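Local coordinates for protein extracellular ligand-binding receptor (Sphaerobacter thermophilus, PDB 4ZPJ) that probably captures a small solute outside the membrane and delivers it to an ABC transporter, as a substrate-binding protein of the leucine-binding family, at residues 105-108 with 109-113; 138-142 with 143-147; 163-166 with 167-170. One frame throughout, in Å; residues are numbered along the deposited sequence. Where two conformers were deposited one is given.

Contact 1 of 3, residues 105-108 with 109-113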
loop_
_atom_site.group_PDB
_atom_site.type_symbol
_atom_site.label_atom_id
_atom_site.label_comp_id
_atom_site.label_asym_id
_atom_site.label_seq_id
_atom_site.Cartn_x
_atom_site.Cartn_y
_atom_site.Cartn_z
ATOM N N PRO A 105 -17.911 2.295 7.671
ATOM C CA PRO A 105 -18.707 1.885 6.504
ATOM C C PRO A 105 -19.978 2.694 6.240
ATOM O O PRO A 105 -20.176 3.140 5.113
ATOM C CB PRO A 105 -19.042 0.433 6.832
ATOM C CG PRO A 105 -17.790 -0.045 7.518
ATOM C CD PRO A 105 -17.372 1.121 8.396
ATOM N N GLU A 106 -20.805 2.914 7.264
ATOM C CA GLU A 106 -22.055 3.649 7.009
ATOM C C GLU A 106 -21.759 5.096 6.626
ATOM O O GLU A 106 -22.389 5.587 5.698
ATOM C CB GLU A 106 -23.106 3.542 8.132
ATOM C CG GLU A 106 -24.203 2.464 7.905
ATOM C CD GLU A 106 -25.119 2.708 6.680
ATOM O OE1 GLU A 106 -25.325 3.892 6.281
ATOM O OE2 GLU A 106 -25.646 1.708 6.114
ATOM N N GLN A 107 -20.785 5.750 7.261
ATOM C CA GLN A 107 -20.409 7.085 6.860
ATOM C C GLN A 107 -19.754 7.070 5.465
ATOM O O GLN A 107 -19.906 8.019 4.733
ATOM C CB GLN A 107 -19.508 7.759 7.922
ATOM C CG GLN A 107 -19.229 9.251 7.657
ATOM C CD GLN A 107 -18.670 10.006 8.864
ATOM O OE1 GLN A 107 -19.076 9.772 10.008
ATOM N NE2 GLN A 107 -17.765 10.941 8.612
ATOM N N ALA A 108 -19.081 5.976 5.078
ATOM C CA ALA A 108 -18.461 5.883 3.745
ATOM C C ALA A 108 -19.553 5.904 2.696
ATOM O O ALA A 108 -19.428 6.569 1.676
ATOM C CB ALA A 108 -17.612 4.628 3.601
ATOM N N ILE A 109 -20.648 5.222 3.006
ATOM C CA ILE A 109 -21.830 5.153 2.146
ATOM C C ILE A 109 -22.518 6.506 1.956
ATOM O O ILE A 109 -22.817 6.926 0.830
ATOM C CB ILE A 109 -22.848 4.137 2.733
ATOM C CG1 ILE A 109 -22.522 2.722 2.240
ATOM C CG2 ILE A 109 -24.289 4.485 2.380
ATOM C CD1 ILE A 109 -22.930 1.636 3.219
ATOM N N THR A 110 -22.779 7.167 3.067
ATOM C CA THR A 110 -23.359 8.484 3.070
ATOM C C THR A 110 -22.446 9.431 2.300
ATOM O O THR A 110 -22.866 10.146 1.412
ATOM C CB THR A 110 -23.506 9.001 4.528
ATOM O OG1 THR A 110 -24.396 8.138 5.267
ATOM C CG2 THR A 110 -24.041 10.442 4.542
ATOM N N LYS A 111 -21.189 9.477 2.672
ATOM C CA LYS A 111 -20.273 10.363 1.962
ATOM C C LYS A 111 -20.213 10.082 0.465
ATOM O O LYS A 111 -20.190 11.015 -0.323
ATOM C CB LYS A 111 -18.877 10.328 2.605
ATOM C CG LYS A 111 -18.837 10.994 3.997
ATOM C CD LYS A 111 -19.691 12.264 4.079
ATOM C CE LYS A 111 -19.503 13.014 5.387
ATOM N NZ LYS A 111 -18.194 13.678 5.419
ATOM N N THR A 112 -20.194 8.807 0.092
ATOM C CA THR A 112 -20.044 8.427 -1.292
ATOM C C THR A 112 -21.310 8.814 -2.003
ATOM O O THR A 112 -21.238 9.407 -3.071
ATOM C CB THR A 112 -19.742 6.914 -1.446
ATOM O OG1 THR A 112 -18.467 6.611 -0.872
ATOM C CG2 THR A 112 -19.697 6.502 -2.883
ATOM N N ARG A 113 -22.476 8.551 -1.391
ATOM C CA ARG A 113 -23.723 8.942 -2.041
ATOM C C ARG A 113 -23.788 10.436 -2.295
ATOM O O ARG A 113 -24.220 10.852 -3.346
ATOM C CB ARG A 113 -24.957 8.510 -1.256
ATOM C CG ARG A 113 -25.300 7.049 -1.504
ATOM C CD ARG A 113 -26.783 6.729 -1.277
ATOM N NE ARG A 113 -27.191 5.599 -2.140
ATOM C CZ ARG A 113 -27.112 4.296 -1.820
ATOM N NH1 ARG A 113 -26.673 3.891 -0.629
ATOM N NH2 ARG A 113 -27.503 3.381 -2.696
#
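I109 lies one turn after P105, and the base of its side chain rests on carbonyls of that earlier turn. Its CB is 3.3 Å from E106 O, and its CD1 is 3.7 Å from P105 O. The backbone N of I109 donates to P105 O at 3.0 Å. The contacts with P105 span four residues, that with E106 three, early in helix 105-117. P105 suits the first turn, since a proline has no N-H to give and none is needed there.

A108 O takes two bonds from T112. One comes from T112 N, and the other from T112 OG1 at 2.7 Å. The two donors arrive from opposite faces of the carbonyl plane. With chi1 at -65°, OG1 of T112 sits beside its own backbone N and so turns back to the previous turn. The methyl of A108 meets E132 of helix 130-142.

Q107 and K111 run alongside each other and point the same way. Their CG atoms are 4.1 Å apart. The CG of Q107 stands opposite its backbone N (chi1 -172°), and the extended chain carries NE2 to D100 O. K111 NZ also reaches D100 O, and it bonds E99 OE1 as well; E99 is a zinc ligand. T110 OG1 adds a longer bond to E106 O at 3.3 Å, from above the carbonyl plane.

The buried hydroxyl of T112 is thus satisfied within its own helix, so the residue can present its methyl to helix 130-142. The amide and ammonium of Q107 and K111 instead tie the helix to the end of strand 92-100.

Contact 2 of 3, residues 138-142 with 143-147. With ZN (zinc ion), chain M.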
loop_
_atom_site.group_PDB
_atom_site.type_symbol
_atom_site.label_atom_id
_atom_site.label_comp_id
_atom_site.label_asym_id
_atom_site.label_seq_id
_atom_site.Cartn_x
_atom_site.Cartn_y
_atom_site.Cartn_z
ATOM N N ASP A 138 -20.793 -1.658 -4.583
ATOM C CA ASP A 138 -22.047 -1.704 -5.332
ATOM C C ASP A 138 -22.570 -0.306 -5.678
ATOM O O ASP A 138 -23.034 -0.089 -6.793
ATOM C CB ASP A 138 -23.109 -2.582 -4.613
ATOM C CG ASP A 138 -22.907 -4.098 -4.887
ATOM O OD1 ASP A 138 -21.922 -4.451 -5.556
ATOM O OD2 ASP A 138 -23.701 -4.964 -4.462
ATOM N N ILE A 139 -22.442 0.661 -4.772
ATOM C CA ILE A 139 -22.874 2.042 -5.078
ATOM C C ILE A 139 -22.049 2.634 -6.214
ATOM O O ILE A 139 -22.563 3.194 -7.163
ATOM C CB ILE A 139 -22.803 2.948 -3.823
ATOM C CG1 ILE A 139 -23.970 2.607 -2.844
ATOM C CG2 ILE A 139 -22.889 4.411 -4.194
ATOM C CD1 ILE A 139 -23.631 2.815 -1.384
ATOM N N LEU A 140 -20.743 2.499 -6.124
ATOM C CA LEU A 140 -19.903 3.039 -7.161
ATOM C C LEU A 140 -20.217 2.397 -8.505
ATOM O O LEU A 140 -20.355 3.100 -9.503
ATOM C CB LEU A 140 -18.456 2.869 -6.790
ATOM C CG LEU A 140 -17.987 3.613 -5.530
ATOM C CD1 LEU A 140 -16.565 3.180 -5.251
ATOM C CD2 LEU A 140 -18.042 5.116 -5.715
ATOM N N VAL A 141 -20.404 1.085 -8.520
ATOM C CA VAL A 141 -20.637 0.370 -9.795
ATOM C C VAL A 141 -21.991 0.690 -10.365
ATOM O O VAL A 141 -22.119 1.015 -11.553
ATOM C CB VAL A 141 -20.457 -1.165 -9.661
ATOM C CG1 VAL A 141 -20.894 -1.885 -10.955
ATOM C CG2 VAL A 141 -19.005 -1.482 -9.310
ATOM N N GLN A 142 -23.007 0.673 -9.506
ATOM C CA GLN A 142 -24.349 1.016 -9.957
ATOM C C GLN A 142 -24.349 2.415 -10.524
ATOM O O GLN A 142 -24.998 2.687 -11.521
ATOM C CB GLN A 142 -25.370 0.911 -8.834
ATOM C CG GLN A 142 -26.808 0.858 -9.368
ATOM C CD GLN A 142 -27.862 1.303 -8.352
ATOM O OE1 GLN A 142 -28.890 0.635 -8.162
ATOM N NE2 GLN A 142 -27.625 2.449 -7.713
ATOM N N ALA A 143 -23.620 3.319 -9.892
ATOM C CA ALA A 143 -23.548 4.689 -10.405
ATOM C C ALA A 143 -22.589 4.870 -11.627
ATOM O O ALA A 143 -22.501 5.947 -12.189
ATOM C CB ALA A 143 -23.176 5.641 -9.276
ATOM N N GLU A 144 -21.914 3.811 -12.057
ATOM C CA GLU A 144 -20.976 3.885 -13.197
ATOM C C GLU A 144 -19.959 5.014 -12.969
ATOM O O GLU A 144 -19.686 5.827 -13.842
ATOM C CB GLU A 144 -21.732 3.975 -14.550
ATOM C CG GLU A 144 -22.784 2.846 -14.719
ATOM C CD GLU A 144 -23.470 2.772 -16.107
ATOM O OE1 GLU A 144 -22.998 3.473 -17.027
ATOM O OE2 GLU A 144 -24.466 1.994 -16.288
HETATM N N MSE A 145 -19.373 5.001 -11.775
HETATM C CA MSE A 145 -18.438 6.014 -11.318
HETATM C C MSE A 145 -17.014 5.513 -11.347
HETATM O O MSE A 145 -16.645 4.602 -10.565
HETATM C CB MSE A 145 -18.791 6.296 -9.872
HETATM C CG MSE A 145 -17.853 7.276 -9.198
HETATM SE SE MSE A 145 -17.828 9.081 -10.015
HETATM C CE MSE A 145 -19.778 9.325 -10.183
ATOM N N PRO A 146 -16.176 6.135 -12.177
ATOM C CA PRO A 146 -14.777 5.767 -12.190
ATOM C C PRO A 146 -14.141 6.049 -10.862
ATOM O O PRO A 146 -14.357 7.114 -10.269
ATOM C CB PRO A 146 -14.181 6.655 -13.311
ATOM C CG PRO A 146 -15.371 6.998 -14.157
ATOM C CD PRO A 146 -16.450 7.218 -13.131
ATOM N N THR A 147 -13.420 5.076 -10.351
ATOM C CA THR A 147 -12.975 5.098 -8.956
ATOM C C THR A 147 -11.523 4.659 -8.899
ATOM O O THR A 147 -11.174 3.651 -9.499
ATOM C CB THR A 147 -13.835 4.141 -8.132
ATOM O OG1 THR A 147 -15.204 4.550 -8.197
ATOM C CG2 THR A 147 -13.366 4.140 -6.723
HETATM ZN ZN ZN M . -22.567 -6.745 -3.860
HETATM O O HOH W 1 -24.682 -7.404 -3.708
HETATM O O HOH W 2 -20.243 -6.204 -3.017
#
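L140 and T147 meet with their side chains crossed at about a right angle. The CD1 methyl of L140 touches both branches of T147, at 3.5 Å from OG1 and 3.6 Å from CG2. The other methyl, CD2, packs on CG of M145, a selenomethionine, at 4.1 Å. T147 OG1 donates to M145 O at 2.8 Å, from above the carbonyl plane. Its chi1 of -60° puts OG1 beside the backbone N, where it can reach back two residues. With an alanine here, M145 O would probably lose its hydroxyl partner and a gap would open beside CD1 of L140.

The backbone between these residues ends helix 130-142 in a Schellman motif. M145 N bonds L140 O at 3.1 Å, and E144 N bonds V141 O at 2.8 Å. E144 takes a positive phi of 53°, which turns the chain out of the helix. The stretch then leads into strand 147-149, a helix-to-strand link in the alpha/beta fold of periplasmic binding proteins.

Further out, I124 lies against both L140 and M145, while I127 touches L140 and T147. Helix 105-117 adds T112 beside L140 and I116 beside A143. P146 rests on L365 and L366 of helix 362-371, and E144 O accepts from K362 NZ. One turn before Q142, on the same helix, D138 binds a zinc ion through OD2 at 2.2 Å. Two waters also bind that zinc, and D138 OD1 is hydrogen-bonded to a residue close by in the chain.

Contact 3 of 3, residues 163-166 with 167-170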
loop_
_atom_site.group_PDB
_atom_site.type_symbol
_atom_site.label_atom_id
_atom_site.label_comp_id
_atom_site.label_asym_id
_atom_site.label_seq_id
_atom_site.Cartn_x
_atom_site.Cartn_y
_atom_site.Cartn_z
HETATM N N MSE A 163 -16.353 -9.151 -7.897
HETATM C CA MSE A 163 -16.265 -7.874 -7.184
HETATM C C MSE A 163 -15.672 -6.823 -8.049
HETATM O O MSE A 163 -15.904 -5.639 -7.821
HETATM C CB MSE A 163 -15.338 -7.958 -5.983
HETATM C CG MSE A 163 -15.982 -8.741 -4.864
HETATM SE SE MSE A 163 -17.244 -7.507 -3.999
HETATM C CE MSE A 163 -15.975 -6.851 -2.636
ATOM N N ARG A 164 -14.886 -7.239 -9.046
ATOM C CA ARG A 164 -14.220 -6.304 -9.889
ATOM C C ARG A 164 -15.199 -5.680 -10.810
ATOM O O ARG A 164 -16.352 -6.110 -10.908
ATOM C CB ARG A 164 -13.002 -6.931 -10.675
ATOM C CG ARG A 164 -13.342 -7.794 -11.840
ATOM C CD ARG A 164 -12.072 -8.181 -12.616
ATOM N NE ARG A 164 -11.099 -9.006 -11.890
ATOM C CZ ARG A 164 -10.694 -10.227 -12.260
ATOM N NH1 ARG A 164 -11.183 -10.818 -13.332
ATOM N NH2 ARG A 164 -9.756 -10.868 -11.557
ATOM N N SER A 165 -14.737 -4.637 -11.484
ATOM C CA SER A 165 -15.583 -3.904 -12.422
ATOM C C SER A 165 -14.702 -2.984 -13.246
ATOM O O SER A 165 -13.689 -2.511 -12.754
ATOM C CB SER A 165 -16.623 -3.076 -11.573
ATOM O OG SER A 165 -17.140 -1.974 -12.278
ATOM N N PRO A 166 -15.099 -2.673 -14.482
ATOM C CA PRO A 166 -14.329 -1.689 -15.289
ATOM C C PRO A 166 -14.312 -0.279 -14.688
ATOM O O PRO A 166 -13.450 0.510 -15.028
ATOM C CB PRO A 166 -15.026 -1.659 -16.620
ATOM C CG PRO A 166 -16.216 -2.564 -16.533
ATOM C CD PRO A 166 -16.257 -3.232 -15.179
ATOM N N TYR A 167 -15.237 0.030 -13.789
ATOM C CA TYR A 167 -15.196 1.310 -13.109
ATOM C C TYR A 167 -14.182 1.367 -11.950
ATOM O O TYR A 167 -13.830 2.452 -11.535
ATOM C CB TYR A 167 -16.610 1.721 -12.644
ATOM C CG TYR A 167 -17.531 1.898 -13.807
ATOM C CD1 TYR A 167 -17.479 3.041 -14.579
ATOM C CD2 TYR A 167 -18.463 0.935 -14.138
ATOM C CE1 TYR A 167 -18.306 3.192 -15.688
ATOM C CE2 TYR A 167 -19.299 1.086 -15.236
ATOM C CZ TYR A 167 -19.199 2.206 -16.011
ATOM O OH TYR A 167 -20.027 2.376 -17.104
ATOM N N LEU A 168 -13.662 0.224 -11.473
ATOM C CA LEU A 168 -12.743 0.187 -10.322
ATOM C C LEU A 168 -11.290 -0.073 -10.711
ATOM O O LEU A 168 -10.999 -1.034 -11.390
ATOM C CB LEU A 168 -13.157 -0.898 -9.326
ATOM C CG LEU A 168 -14.634 -0.823 -8.912
ATOM C CD1 LEU A 168 -15.024 -1.998 -8.013
ATOM C CD2 LEU A 168 -14.928 0.496 -8.244
ATOM N N PHE A 169 -10.423 0.818 -10.279
ATOM C CA PHE A 169 -9.000 0.713 -10.455
ATOM C C PHE A 169 -8.361 0.772 -9.102
ATOM O O PHE A 169 -8.854 1.483 -8.216
ATOM C CB PHE A 169 -8.471 1.898 -11.292
ATOM C CG PHE A 169 -9.016 1.967 -12.690
ATOM C CD1 PHE A 169 -10.287 2.501 -12.934
ATOM C CD2 PHE A 169 -8.271 1.555 -13.739
ATOM C CE1 PHE A 169 -10.807 2.551 -14.230
ATOM C CE2 PHE A 169 -8.754 1.641 -15.068
ATOM C CZ PHE A 169 -10.024 2.141 -15.302
ATOM N N ARG A 170 -7.243 0.095 -8.940
ATOM C CA ARG A 170 -6.507 0.183 -7.696
ATOM C C ARG A 170 -5.064 0.486 -7.941
ATOM O O ARG A 170 -4.425 -0.185 -8.753
ATOM C CB ARG A 170 -6.677 -1.124 -6.905
ATOM C CG ARG A 170 -5.921 -1.125 -5.606
ATOM C CD ARG A 170 -6.690 -1.864 -4.523
ATOM N NE ARG A 170 -6.688 -3.266 -4.780
ATOM C CZ ARG A 170 -7.368 -4.178 -4.105
ATOM N NH1 ARG A 170 -8.151 -3.856 -3.063
ATOM N NH2 ARG A 170 -7.239 -5.453 -4.449
#
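S165 to L168 form a type I beta turn with P166 at its second position, closed by a bond from L168 N to S165 O at 3.0 Å with the donor well above the carbonyl plane.

The side chain of S165 adds an ST turn. Its OG accepts from Y167 N at 3.1 Å, with an N-H...O angle of 155°. A chi1 of 157° swings OG away from the backbone N of S165 and to the side of its carbonyl carbon, facing the following peptides. The same OG lies at the edge of the Y167 ring, near the ring plane, 3.7 Å from CD2. The CB of S165 faces L168 instead, with CG and CD1 of the leucine both 4.0 Å away. V141 and R137 of helix 130-142 pack on S165 from outside the turn, and R137 also hydrogen-bonds the carbonyls of M163 and R164.

Past the turn, CE1 of F169 comes to 3.4 Å from P166 O, and the approach to the ring is oblique. The F169 ring also meets F383, with planes at about 60°, and leans on L366 and L369 of helix 362-371. Q388 NE2 bonds both P166 O and L168 O.

The turn brings the chain into strand 168-170, at one margin of its sheet. S165 gives two acceptors, its carbonyl and its hydroxyl, to two successive N-H groups. Both polar oxygens of this buried residue are therefore put to use, and the turn is held from within.

How the contacts relate
The three contacts are local and follow one another along the chain; none closes a long loop, and none nests in or crosses another. Contact 1 lies in the opening turns of helix 105-117. The chain then passes through strand 123-126 and helix 130-142, whose end is contact 2. Contact 3 comes after strand 147-149 and helix 156-159 and closes the tight turn into strand 168-170. Contacts 1 and 2 touch where the two helices pack, with T112 CG2 3.6 Å from L140 CD2. Contacts 2 and 3 meet through the sheet, where T147 N probably bonds Y167 O, and T147 O probably bonds F169 N. Contacts 1 and 3 do not touch; contact 2 joins them.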